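Local coordinates for protein Exo beta-1,2-glucooligosaccharide sophorohydrolase (non-reducing end) (Parabacteroides distasonis ATCC 8503, PDB 5Z06) that hydrolyses linear beta-1,2-glucan and beta-1,2-glucooligosaccharides as an exo-type enzyme, releasing sophorose from the non-reducing end, at residues A[513-518]-A[522-527]. Residues are numbered along the deposited sequence; the frame is centred on the assembly and turned at random.
Sequences YTNGNT and ENLKVG
Asn515 and Gly527 meet across an irregular antiparallel hairpin within the glycoamylase-like region of this GH144 enzyme. Asn515 ND2 gives a hydrogen bond to Gly527 O at 2.7 Å. The chi1 of 180° turns the amide away from the Asn515 backbone N and over to Gly527. Asn515 CB rests on Leu524 O. The other end of the amide serves its own segment, 513-518. Asn515 OD1 accepts from Asn517 N at 2.8 Å, which closes an Asx turn, and from Asn517 ND2, the two donors coming from opposite faces of the amide plane. Replacing Asn515 by an alanine would probably leave Gly527 O without this donor and the Asx turn without its acceptor.

Backbone bonds join the two segments. Gly527 N donates to Tyr513 O, and Asn515 N to Lys525 O. Gly516 N donates to Leu524 O, and Leu524 N to Asn517 O. The register slips by one residue between Thr514 and Thr518. Asn523 ND2 has two acceptors across the contact. Asn523 ND2 donates to Thr518 OG1 at 3.1 Å, close to the Asn523 amide plane. Asn523 ND2 also donates to Gly516 O at 2.8 Å, from above the plane of that carbonyl.

Val526 covers one face of the Tyr513 ring in a CH-pi contact. Val526 CG1 sits 3.7 Å from the centroid of the Tyr513 ring, displaced toward the rim, and comes within 3.4 Å of Tyr513 CZ.

Helix 556-573 lies against the 522-527 side. Glu522 forms a salt bridge with Lys565, and Lys525 with Glu558, while Leu524 packs on Asn559 and Lys562. The Tyr513 ring also meets Trp490 and Tyr553, and Tyr513 OH is hydrogen-bonded to Tyr556 OH at the start of that helix.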
ATOM      1  N   TYR A 513     -19.027  22.679  -9.726  1.00 33.75           N
ATOM      2  CA  TYR A 513     -18.192  21.847 -10.617  1.00 31.39           C
ATOM      3  C   TYR A 513     -17.033  22.636 -11.137  1.00 30.02           C
ATOM      4  O   TYR A 513     -15.867  22.270 -10.923  1.00 29.02           O
ATOM      5  CB  TYR A 513     -18.941  21.177 -11.780  1.00 31.31           C
ATOM      6  CG  TYR A 513     -18.001  20.291 -12.549  1.00 30.14           C
ATOM      7  CD1 TYR A 513     -17.600  19.065 -12.039  1.00 29.98           C
ATOM      8  CD2 TYR A 513     -17.470  20.703 -13.760  1.00 30.44           C
ATOM      9  CE1 TYR A 513     -16.716  18.247 -12.741  1.00 28.62           C
ATOM     10  CE2 TYR A 513     -16.584  19.906 -14.455  1.00 30.20           C
ATOM     11  CZ  TYR A 513     -16.211  18.686 -13.938  1.00 28.56           C
ATOM     12  OH  TYR A 513     -15.321  17.939 -14.665  1.00 30.02           O
ATOM     13  N   THR A 514     -17.364  23.687 -11.877  1.00 30.43           N
ATOM     14  CA  THR A 514     -16.449  24.783 -12.109  1.00 31.55           C
ATOM     15  C   THR A 514     -16.033  25.428 -10.793  1.00 29.83           C
ATOM     16  O   THR A 514     -16.752  25.402  -9.784  1.00 27.71           O
ATOM     17  CB  THR A 514     -17.091  25.881 -12.950  1.00 32.72           C
ATOM     18  OG1 THR A 514     -18.354  26.225 -12.365  1.00 34.93           O
ATOM     19  CG2 THR A 514     -17.276  25.405 -14.368  1.00 34.68           C
ATOM     20  N   ASN A 515     -14.867  26.037 -10.827  1.00 31.30           N
ATOM     21  CA  ASN A 515     -14.271  26.576  -9.625  1.00 31.65           C
ATOM     22  C   ASN A 515     -13.958  28.047  -9.915  1.00 31.80           C
ATOM     23  O   ASN A 515     -14.604  28.939  -9.350  1.00 30.50           O
ATOM     24  CB  ASN A 515     -13.047  25.728  -9.252  1.00 31.47           C
ATOM     25  CG  ASN A 515     -12.340  26.212  -8.004  1.00 31.60           C
ATOM     26  OD1 ASN A 515     -12.198  27.417  -7.783  1.00 32.75           O
ATOM     27  ND2 ASN A 515     -11.851  25.271  -7.202  1.00 30.13           N
ATOM     28  N   GLY A 516     -12.973  28.293 -10.779  1.00 29.93           N
ATOM     29  CA  GLY A 516     -12.591  29.648 -11.129  1.00 30.95           C
ATOM     30  C   GLY A 516     -11.688  30.383 -10.162  1.00 31.94           C
ATOM     31  O   GLY A 516     -11.237  31.472 -10.479  1.00 31.24           O
ATOM     32  N   ASN A 517     -11.418  29.810  -8.991  1.00 32.85           N
ATOM     33  CA  ASN A 517     -10.450  30.386  -8.072  1.00 33.70           C
ATOM     34  C   ASN A 517      -9.028  30.112  -8.517  1.00 34.11           C
ATOM     35  O   ASN A 517      -8.768  29.235  -9.357  1.00 34.05           O
ATOM     36  CB  ASN A 517     -10.649  29.832  -6.671  1.00 35.62           C
ATOM     37  CG  ASN A 517     -11.944  30.297  -6.057  1.00 35.62           C
ATOM     38  OD1 ASN A 517     -12.043  31.452  -5.687  1.00 35.57           O
ATOM     39  ND2 ASN A 517     -12.936  29.406  -5.946  1.00 34.29           N
ATOM     40  N   THR A 518      -8.120  30.893  -7.948  1.00 33.28           N
ATOM     41  CA  THR A 518      -6.697  30.766  -8.199  1.00 32.22           C
ATOM     42  C   THR A 518      -6.000  30.252  -6.935  1.00 31.20           C
ATOM     43  O   THR A 518      -6.278  30.718  -5.830  1.00 29.26           O
ATOM     44  CB  THR A 518      -6.100  32.104  -8.644  1.00 30.31           C
ATOM     45  OG1 THR A 518      -6.713  32.483  -9.876  1.00 34.54           O
ATOM     46  CG2 THR A 518      -4.589  31.997  -8.888  1.00 30.69           C
ATOM     47  N   GLU A 522      -2.262  29.487 -10.134  1.00 35.53           N
ATOM     48  CA  GLU A 522      -2.914  28.688 -11.154  1.00 35.44           C
ATOM     49  C   GLU A 522      -4.403  28.841 -11.005  1.00 34.70           C
ATOM     50  O   GLU A 522      -4.962  28.474  -9.971  1.00 33.52           O
ATOM     51  CB  GLU A 522      -2.559  27.217 -11.008  1.00 36.91           C
ATOM     52  CG  GLU A 522      -1.102  26.905 -11.287  1.00 39.58           C
ATOM     53  CD  GLU A 522      -0.703  27.162 -12.713  1.00 41.99           C
ATOM     54  OE1 GLU A 522      -1.575  27.138 -13.593  1.00 45.06           O
ATOM     55  OE2 GLU A 522       0.496  27.386 -12.965  1.00 47.74           O
ATOM     56  N   ASN A 523      -5.037  29.373 -12.049  1.00 34.70           N
ATOM     57  CA  ASN A 523      -6.458  29.458 -12.080  1.00 33.58           C
ATOM     58  C   ASN A 523      -7.089  28.132 -12.456  1.00 32.55           C
ATOM     59  O   ASN A 523      -6.944  27.666 -13.580  1.00 31.15           O
ATOM     60  CB  ASN A 523      -6.949  30.492 -13.049  1.00 34.53           C
ATOM     61  CG  ASN A 523      -8.413  30.697 -12.875  1.00 35.88           C
ATOM     62  OD1 ASN A 523      -9.211  30.014 -13.499  1.00 38.23           O
ATOM     63  ND2 ASN A 523      -8.773  31.520 -11.910  1.00 37.32           N
ATOM     64  N   LEU A 524      -7.843  27.581 -11.519  1.00 30.77           N
ATOM     65  CA  LEU A 524      -8.419  26.274 -11.652  1.00 33.00           C
ATOM     66  C   LEU A 524      -9.825  26.413 -12.203  1.00 32.24           C
ATOM     67  O   LEU A 524     -10.714  26.870 -11.493  1.00 31.85           O
ATOM     68  CB  LEU A 524      -8.443  25.607 -10.265  1.00 33.55           C
ATOM     69  CG  LEU A 524      -8.506  24.101 -10.227  1.00 34.97           C
ATOM     70  CD1 LEU A 524      -7.330  23.487 -10.988  1.00 35.94           C
ATOM     71  CD2 LEU A 524      -8.525  23.630  -8.778  1.00 34.55           C
ATOM     72  N   LYS A 525     -10.031  26.040 -13.465  1.00 32.25           N
ATOM     73  CA  LYS A 525     -11.370  26.125 -14.057  1.00 32.88           C
ATOM     74  C   LYS A 525     -12.364  25.163 -13.424  1.00 32.01           C
ATOM     75  O   LYS A 525     -13.524  25.492 -13.205  1.00 34.00           O
ATOM     76  CB  LYS A 525     -11.307  25.899 -15.558  1.00 34.57           C
ATOM     77  CG  LYS A 525     -10.681  27.062 -16.322  1.00 35.43           C
ATOM     78  CD  LYS A 525     -10.469  26.674 -17.779  1.00 36.13           C
ATOM     79  CE  LYS A 525     -10.006  27.830 -18.641  1.00 36.66           C
ATOM     80  NZ  LYS A 525      -8.567  27.701 -18.988  1.00 37.58           N
ATOM     81  N   VAL A 526     -11.909  23.967 -13.111  1.00 31.61           N
ATOM     82  CA  VAL A 526     -12.773  22.949 -12.553  1.00 29.41           C
ATOM     83  C   VAL A 526     -12.086  22.347 -11.348  1.00 29.86           C
ATOM     84  O   VAL A 526     -10.860  22.215 -11.300  1.00 30.99           O
ATOM     85  CB  VAL A 526     -13.026  21.873 -13.605  1.00 30.18           C
ATOM     86  CG1 VAL A 526     -13.618  20.603 -12.991  1.00 30.85           C
ATOM     87  CG2 VAL A 526     -13.929  22.420 -14.701  1.00 30.63           C
ATOM     88  N   GLY A 527     -12.883  21.937 -10.389  1.00 29.98           N
ATOM     89  CA  GLY A 527     -12.374  21.148  -9.302  1.00 31.02           C
ATOM     90  C   GLY A 527     -12.871  21.630  -7.972  1.00 31.56           C
ATOM     91  O   GLY A 527     -12.966  22.838  -7.723  1.00 32.56           O
TER